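Local coordinates for glycoside Hydrolase (PDB 5T3B), which is a family 50 glycoside hydrolase of a human gut Bacteroides and probably cleaves glycosidic bonds in algal polysaccharides, at residues E389-S403 and W435-K448. Sequence-based numbering, arbitrary orientation. Where two conformers were deposited one is given.
Sequences EFYTKGEDTKLDNSS and WVFFKYLDDEDCNK. With EDO (1,2-ethanediol), chain G.
Phe390 sets CG between its backbone N and carbonyl carbon (chi1 73°), whereas Phe437 holds CG anti to N (chi1 -175°), and the two rings meet edge-to-face, the edge of Phe437 on the face of Phe390. These residues lie on neighbouring parallel strands, 385-394 and 432-437, consistent with the (beta/alpha)8 barrel expected of family 50, and with Trp435 they form an aromatic cluster where the two strands lie side by side. Phe390 in turn presents its own edge to the five-membered ring of Trp435, with CE1 3.6 Å from CD1. Phe438 N donates to Phe390 O at 3.1 Å, and beyond it comes a cis peptide bond before Lys439. On one face of the Phe438 ring lies the Glu389 carboxylate, stacked nearly parallel, its oxygens bound to Tyr363 and Arg336; Lys439 CB sits over the opposite face.

Past the strands, the loops add polar links to apolar packing, such as that of Leu399 CD1 on the backbone of Cys446 and Asn447. Lys448 runs extended across Tyr391, CG 3.8 Å from CE2, to a salt bridge between NZ and Asp443 OD2; NZ also donates to Ser403 OG in one of that serine's two conformers. A methionine in place of Lys448 would probably leave Asp443 OD2 without its salt bridge and Ser403 OG without this donor. Farther out, Asn401 N donates almost straight to Asp445 O (178° at the hydrogen), and one water donates to both Asp400 OD2, at 2.6 Å, and Asp445 OD2.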
loop_
_atom_site.group_PDB
_atom_site.type_symbol
_atom_site.label_atom_id
_atom_site.label_comp_id
_atom_site.label_asym_id
_atom_site.label_seq_id
_atom_site.Cartn_x
_atom_site.Cartn_y
_atom_site.Cartn_z
ATOM N N GLU A 389 0.133 2.488 -2.165
ATOM C CA GLU A 389 0.152 3.239 -3.412
ATOM C C GLU A 389 0.648 4.652 -3.130
ATOM O O GLU A 389 0.221 5.266 -2.159
ATOM C CB GLU A 389 -1.243 3.424 -4.048
ATOM C CG GLU A 389 -1.989 2.177 -4.430
ATOM C CD GLU A 389 -3.321 2.383 -5.045
ATOM O OE1 GLU A 389 -3.681 3.494 -5.474
ATOM O OE2 GLU A 389 -4.065 1.343 -5.142
ATOM N N PHE A 390 1.483 5.157 -4.044
ATOM C CA PHE A 390 1.882 6.543 -4.109
ATOM C C PHE A 390 2.582 6.701 -5.480
ATOM O O PHE A 390 3.109 5.727 -6.007
ATOM C CB PHE A 390 2.771 6.977 -2.967
ATOM C CG PHE A 390 4.179 6.463 -3.039
ATOM C CD1 PHE A 390 4.437 5.105 -2.789
ATOM C CD2 PHE A 390 5.249 7.290 -3.302
ATOM C CE1 PHE A 390 5.729 4.608 -2.896
ATOM C CE2 PHE A 390 6.537 6.785 -3.378
ATOM C CZ PHE A 390 6.800 5.443 -3.183
ATOM N N TYR A 391 2.542 7.927 -6.035
ATOM C CA TYR A 391 3.268 8.266 -7.257
ATOM C C TYR A 391 3.088 9.732 -7.559
ATOM O O TYR A 391 2.232 10.397 -6.986
ATOM C CB TYR A 391 2.770 7.451 -8.486
ATOM C CG TYR A 391 1.381 7.702 -8.926
ATOM C CD1 TYR A 391 0.258 7.176 -8.275
ATOM C CD2 TYR A 391 1.102 8.492 -10.038
ATOM C CE1 TYR A 391 -1.010 7.438 -8.694
ATOM C CE2 TYR A 391 -0.168 8.753 -10.418
ATOM C CZ TYR A 391 -1.238 8.260 -9.745
ATOM O OH TYR A 391 -2.552 8.562 -10.141
ATOM N N THR A 392 3.872 10.189 -8.540
ATOM C CA THR A 392 3.633 11.405 -9.302
ATOM C C THR A 392 3.649 11.103 -10.767
ATOM O O THR A 392 4.151 10.048 -11.189
ATOM C CB THR A 392 4.656 12.505 -8.984
ATOM O OG1 THR A 392 5.965 12.068 -9.336
ATOM C CG2 THR A 392 4.592 12.908 -7.521
ATOM N N LYS A 393 3.105 12.063 -11.542
ATOM C CA LYS A 393 3.028 11.971 -13.012
ATOM C C LYS A 393 3.946 13.045 -13.579
ATOM O O LYS A 393 4.031 14.154 -13.056
ATOM C CB LYS A 393 1.611 12.367 -13.452
ATOM C CG LYS A 393 0.491 11.555 -12.869
ATOM C CD LYS A 393 -0.871 12.275 -13.005
ATOM C CE LYS A 393 -2.025 11.582 -12.313
ATOM N NZ LYS A 393 -3.220 12.481 -12.442
ATOM N N GLY A 394 4.543 12.772 -14.728
ATOM C CA GLY A 394 5.413 13.740 -15.423
ATOM C C GLY A 394 4.729 14.463 -16.566
ATOM O O GLY A 394 4.210 13.842 -17.501
ATOM N N GLU A 395 4.764 15.782 -16.521
ATOM C CA GLU A 395 4.194 16.605 -17.581
ATOM C C GLU A 395 4.942 16.449 -18.906
ATOM O O GLU A 395 4.345 16.540 -19.980
ATOM C CB GLU A 395 4.216 18.069 -17.118
ATOM C CG GLU A 395 3.723 19.056 -18.151
ATOM C CD GLU A 395 3.719 20.496 -17.573
ATOM O OE1 GLU A 395 4.843 21.022 -17.283
ATOM O OE2 GLU A 395 2.625 21.108 -17.488
ATOM N N ASP A 396 6.223 16.131 -18.809
ATOM C CA ASP A 396 7.073 15.925 -19.965
ATOM C C ASP A 396 6.633 14.835 -20.895
ATOM O O ASP A 396 6.991 14.817 -22.074
ATOM C CB ASP A 396 8.575 15.663 -19.560
ATOM C CG ASP A 396 8.809 14.439 -18.670
ATOM O OD1 ASP A 396 7.874 13.820 -18.144
ATOM O OD2 ASP A 396 10.079 14.064 -18.500
ATOM N N THR A 397 5.838 13.912 -20.410
ATOM C CA THR A 397 5.310 12.841 -21.242
ATOM C C THR A 397 4.294 13.340 -22.251
ATOM O O THR A 397 3.969 12.627 -23.208
ATOM C CB THR A 397 4.688 11.732 -20.371
ATOM O OG1 THR A 397 3.503 12.232 -19.725
ATOM C CG2 THR A 397 5.679 11.077 -19.460
ATOM N N LYS A 398 3.690 14.485 -21.935
ATOM C CA LYS A 398 2.647 15.096 -22.749
ATOM C C LYS A 398 1.337 14.306 -22.771
ATOM O O LYS A 398 0.404 14.598 -23.520
ATOM C CB LYS A 398 3.105 15.489 -24.150
ATOM C CG LYS A 398 4.366 16.437 -24.057
ATOM C CD LYS A 398 4.801 17.033 -25.369
ATOM C CE LYS A 398 6.164 17.702 -25.227
ATOM N NZ LYS A 398 5.925 19.003 -24.574
ATOM N N LEU A 399 1.254 13.315 -21.856
ATOM C CA LEU A 399 0.045 12.545 -21.733
ATOM C C LEU A 399 -1.089 13.371 -21.090
ATOM O O LEU A 399 -0.829 14.313 -20.338
ATOM C CB LEU A 399 0.303 11.283 -20.954
ATOM C CG LEU A 399 1.291 10.311 -21.580
ATOM C CD1 LEU A 399 1.650 9.151 -20.641
ATOM C CD2 LEU A 399 0.808 9.765 -22.894
ATOM N N ASP A 400 -2.322 12.989 -21.322
ATOM C CA ASP A 400 -3.536 13.590 -20.721
ATOM C C ASP A 400 -3.300 13.862 -19.247
ATOM O O ASP A 400 -3.354 15.007 -18.785
ATOM C CB ASP A 400 -4.734 12.694 -21.028
ATOM C CG ASP A 400 -5.993 12.920 -20.219
ATOM O OD1 ASP A 400 -6.005 13.743 -19.244
ATOM O OD2 ASP A 400 -7.000 12.260 -20.586
ATOM N N ASN A 401 -2.949 12.806 -18.509
ATOM C CA ASN A 401 -2.491 12.924 -17.131
ATOM C C ASN A 401 -3.612 13.317 -16.176
ATOM O O ASN A 401 -3.321 13.572 -15.002
ATOM C CB ASN A 401 -1.255 13.866 -16.922
ATOM C CG ASN A 401 0.086 13.222 -17.211
ATOM O OD1 ASN A 401 1.149 13.951 -17.293
ATOM N ND2 ASN A 401 0.130 11.964 -17.334
ATOM N N SER A 402 -4.875 13.327 -16.594
ATOM C CA SER A 402 -5.926 13.753 -15.699
ATOM C C SER A 402 -6.364 12.670 -14.708
ATOM O O SER A 402 -6.744 12.983 -13.591
ATOM C CB SER A 402 -7.078 14.376 -16.457
ATOM O OG SER A 402 -7.699 13.448 -17.264
ATOM N N SER A 403 -6.330 11.403 -15.097
ATOM C CA SER A 403 -6.851 10.382 -14.221
ATOM C C SER A 403 -5.886 10.139 -13.077
ATOM O O SER A 403 -4.679 10.163 -13.236
ATOM C CB SER A 403 -7.069 9.095 -14.977
ATOM O OG SER A 403 -5.830 8.503 -15.353
ATOM N N TRP A 435 6.787 0.158 1.251
ATOM C CA TRP A 435 5.896 0.836 0.301
ATOM C C TRP A 435 5.840 0.107 -1.021
ATOM O O TRP A 435 6.674 -0.763 -1.335
ATOM C CB TRP A 435 6.347 2.296 0.066
ATOM C CG TRP A 435 7.733 2.404 -0.514
ATOM C CD1 TRP A 435 8.112 2.117 -1.806
ATOM C CD2 TRP A 435 8.929 2.797 0.174
ATOM N NE1 TRP A 435 9.461 2.289 -1.932
ATOM C CE2 TRP A 435 9.999 2.747 -0.761
ATOM C CE3 TRP A 435 9.192 3.280 1.457
ATOM C CZ2 TRP A 435 11.304 3.085 -0.421
ATOM C CZ3 TRP A 435 10.481 3.628 1.778
ATOM C CH2 TRP A 435 11.524 3.542 0.844
ATOM N N VAL A 436 4.853 0.558 -1.795
ATOM C CA VAL A 436 4.602 0.078 -3.134
ATOM C C VAL A 436 4.346 1.246 -4.024
ATOM O O VAL A 436 3.423 2.033 -3.773
ATOM C CB VAL A 436 3.397 -0.905 -3.169
ATOM C CG1 VAL A 436 3.169 -1.446 -4.571
ATOM C CG2 VAL A 436 3.544 -1.994 -2.149
ATOM N N PHE A 437 5.153 1.359 -5.078
ATOM C CA PHE A 437 4.950 2.399 -6.079
ATOM C C PHE A 437 3.814 1.987 -7.007
ATOM O O PHE A 437 3.749 0.860 -7.479
ATOM C CB PHE A 437 6.216 2.597 -6.883
ATOM C CG PHE A 437 6.129 3.759 -7.879
ATOM C CD1 PHE A 437 5.793 3.532 -9.208
ATOM C CD2 PHE A 437 6.372 5.060 -7.480
ATOM C CE1 PHE A 437 5.720 4.573 -10.109
ATOM C CE2 PHE A 437 6.312 6.121 -8.370
ATOM C CZ PHE A 437 5.939 5.867 -9.665
ATOM N N PHE A 438 2.855 2.910 -7.218
ATOM C CA PHE A 438 1.748 2.688 -8.097
ATOM C C PHE A 438 2.018 3.460 -9.364
ATOM O O PHE A 438 1.974 4.689 -9.340
ATOM C CB PHE A 438 0.442 3.138 -7.430
ATOM C CG PHE A 438 -0.796 2.894 -8.231
ATOM C CD1 PHE A 438 -1.500 1.718 -8.096
ATOM C CD2 PHE A 438 -1.249 3.790 -9.178
ATOM C CE1 PHE A 438 -2.612 1.423 -8.852
ATOM C CE2 PHE A 438 -2.384 3.532 -9.907
ATOM C CZ PHE A 438 -3.060 2.364 -9.749
ATOM N N LYS A 439 2.406 2.806 -10.488
ATOM C CA LYS A 439 2.307 1.380 -10.778
ATOM C C LYS A 439 3.317 1.003 -11.830
ATOM O O LYS A 439 4.128 1.803 -12.262
ATOM C CB LYS A 439 0.870 0.989 -11.142
ATOM C CG LYS A 439 0.356 1.661 -12.394
ATOM C CD LYS A 439 -1.078 1.196 -12.727
ATOM C CE LYS A 439 -1.795 2.022 -13.756
ATOM N NZ LYS A 439 -1.422 1.631 -15.139
ATOM N N TYR A 440 3.244 -0.283 -12.223
ATOM C CA TYR A 440 4.188 -0.831 -13.191
ATOM C C TYR A 440 4.221 -0.040 -14.511
ATOM O O TYR A 440 5.275 0.455 -14.878
ATOM C CB TYR A 440 3.795 -2.304 -13.402
ATOM C CG TYR A 440 4.558 -3.064 -14.444
ATOM C CD1 TYR A 440 5.952 -3.071 -14.497
ATOM C CD2 TYR A 440 3.871 -3.813 -15.384
ATOM C CE1 TYR A 440 6.619 -3.769 -15.470
ATOM C CE2 TYR A 440 4.549 -4.562 -16.364
ATOM C CZ TYR A 440 5.925 -4.498 -16.389
ATOM O OH TYR A 440 6.578 -5.196 -17.392
ATOM N N LEU A 441 3.073 0.036 -15.193
ATOM C CA LEU A 441 2.981 0.699 -16.490
ATOM C C LEU A 441 2.129 1.928 -16.478
ATOM O O LEU A 441 1.163 2.033 -15.732
ATOM C CB LEU A 441 2.313 -0.237 -17.551
ATOM C CG LEU A 441 3.043 -1.510 -17.817
ATOM C CD1 LEU A 441 2.265 -2.451 -18.648
ATOM C CD2 LEU A 441 4.361 -1.302 -18.430
ATOM N N ASP A 442 2.490 2.836 -17.361
ATOM C CA ASP A 442 1.563 3.913 -17.700
ATOM C C ASP A 442 0.223 3.374 -18.158
ATOM O O ASP A 442 0.145 2.291 -18.759
ATOM C CB ASP A 442 2.127 4.761 -18.845
ATOM C CG ASP A 442 3.192 5.728 -18.479
ATOM O OD1 ASP A 442 3.454 5.990 -17.298
ATOM O OD2 ASP A 442 3.746 6.258 -19.487
ATOM N N ASP A 443 -0.844 4.141 -17.913
ATOM C CA ASP A 443 -2.003 4.022 -18.759
ATOM C C ASP A 443 -1.675 4.585 -20.125
ATOM O O ASP A 443 -0.771 5.385 -20.259
ATOM C CB ASP A 443 -3.217 4.753 -18.160
ATOM C CG ASP A 443 -3.727 4.245 -16.850
ATOM O OD1 ASP A 443 -3.444 3.118 -16.477
ATOM O OD2 ASP A 443 -4.559 5.066 -16.273
ATOM N N GLU A 444 -2.442 4.238 -21.162
ATOM C CA GLU A 444 -2.165 4.808 -22.475
ATOM C C GLU A 444 -2.173 6.331 -22.433
ATOM O O GLU A 444 -1.404 6.974 -23.171
ATOM C CB GLU A 444 -3.116 4.259 -23.533
ATOM C CG GLU A 444 -2.669 4.592 -24.961
ATOM C CD GLU A 444 -3.361 3.729 -26.018
ATOM O OE1 GLU A 444 -4.434 3.193 -25.651
ATOM O OE2 GLU A 444 -2.864 3.605 -27.198
ATOM N N ASP A 445 -2.961 6.922 -21.536
ATOM C CA ASP A 445 -3.116 8.352 -21.448
ATOM C C ASP A 445 -2.763 8.956 -20.101
ATOM O O ASP A 445 -3.179 10.089 -19.777
ATOM C CB ASP A 445 -4.517 8.746 -21.821
ATOM C CG ASP A 445 -5.559 8.159 -20.937
ATOM O OD1 ASP A 445 -5.219 7.362 -19.975
ATOM O OD2 ASP A 445 -6.783 8.382 -21.185
ATOM N N CYS A 446 -1.915 8.277 -19.314
ATOM C CA CYS A 446 -1.542 8.875 -18.020
ATOM C C CYS A 446 -0.213 8.305 -17.534
ATOM O O CYS A 446 -0.079 7.072 -17.484
ATOM C CB CYS A 446 -2.644 8.689 -16.984
ATOM S SG CYS A 446 -2.317 9.635 -15.476
ATOM N N ASN A 447 0.664 9.155 -17.075
ATOM C CA ASN A 447 1.988 8.792 -16.614
ATOM C C ASN A 447 1.976 8.296 -15.152
ATOM O O ASN A 447 2.545 8.962 -14.299
ATOM C CB ASN A 447 2.981 9.903 -16.852
ATOM C CG ASN A 447 4.393 9.513 -16.496
ATOM O OD1 ASN A 447 4.833 8.309 -16.681
ATOM N ND2 ASN A 447 5.148 10.446 -16.053
ATOM N N LYS A 448 1.361 7.140 -14.957
ATOM C CA LYS A 448 1.364 6.468 -13.651
ATOM C C LYS A 448 2.476 5.466 -13.517
ATOM O O LYS A 448 2.710 4.957 -12.448
ATOM C CB LYS A 448 0.021 5.765 -13.436
ATOM C CG LYS A 448 -1.198 6.659 -13.396
ATOM C CD LYS A 448 -2.502 5.878 -13.350
ATOM C CE LYS A 448 -3.688 6.776 -13.353
ATOM N NZ LYS A 448 -4.969 6.006 -13.681
HETATM C C1 EDO G . -4.638 6.049 -8.513
HETATM O O1 EDO G . -4.330 6.640 -9.659
HETATM C C2 EDO G . -4.946 7.124 -7.516
HETATM O O2 EDO G . -6.111 7.947 -7.820
HETATM O O HOH W 1 -7.230 10.699 -22.715
HETATM O O HOH W 2 -5.687 10.482 -17.939
HETATM O O HOH W 3 -6.036 6.864 -17.572
#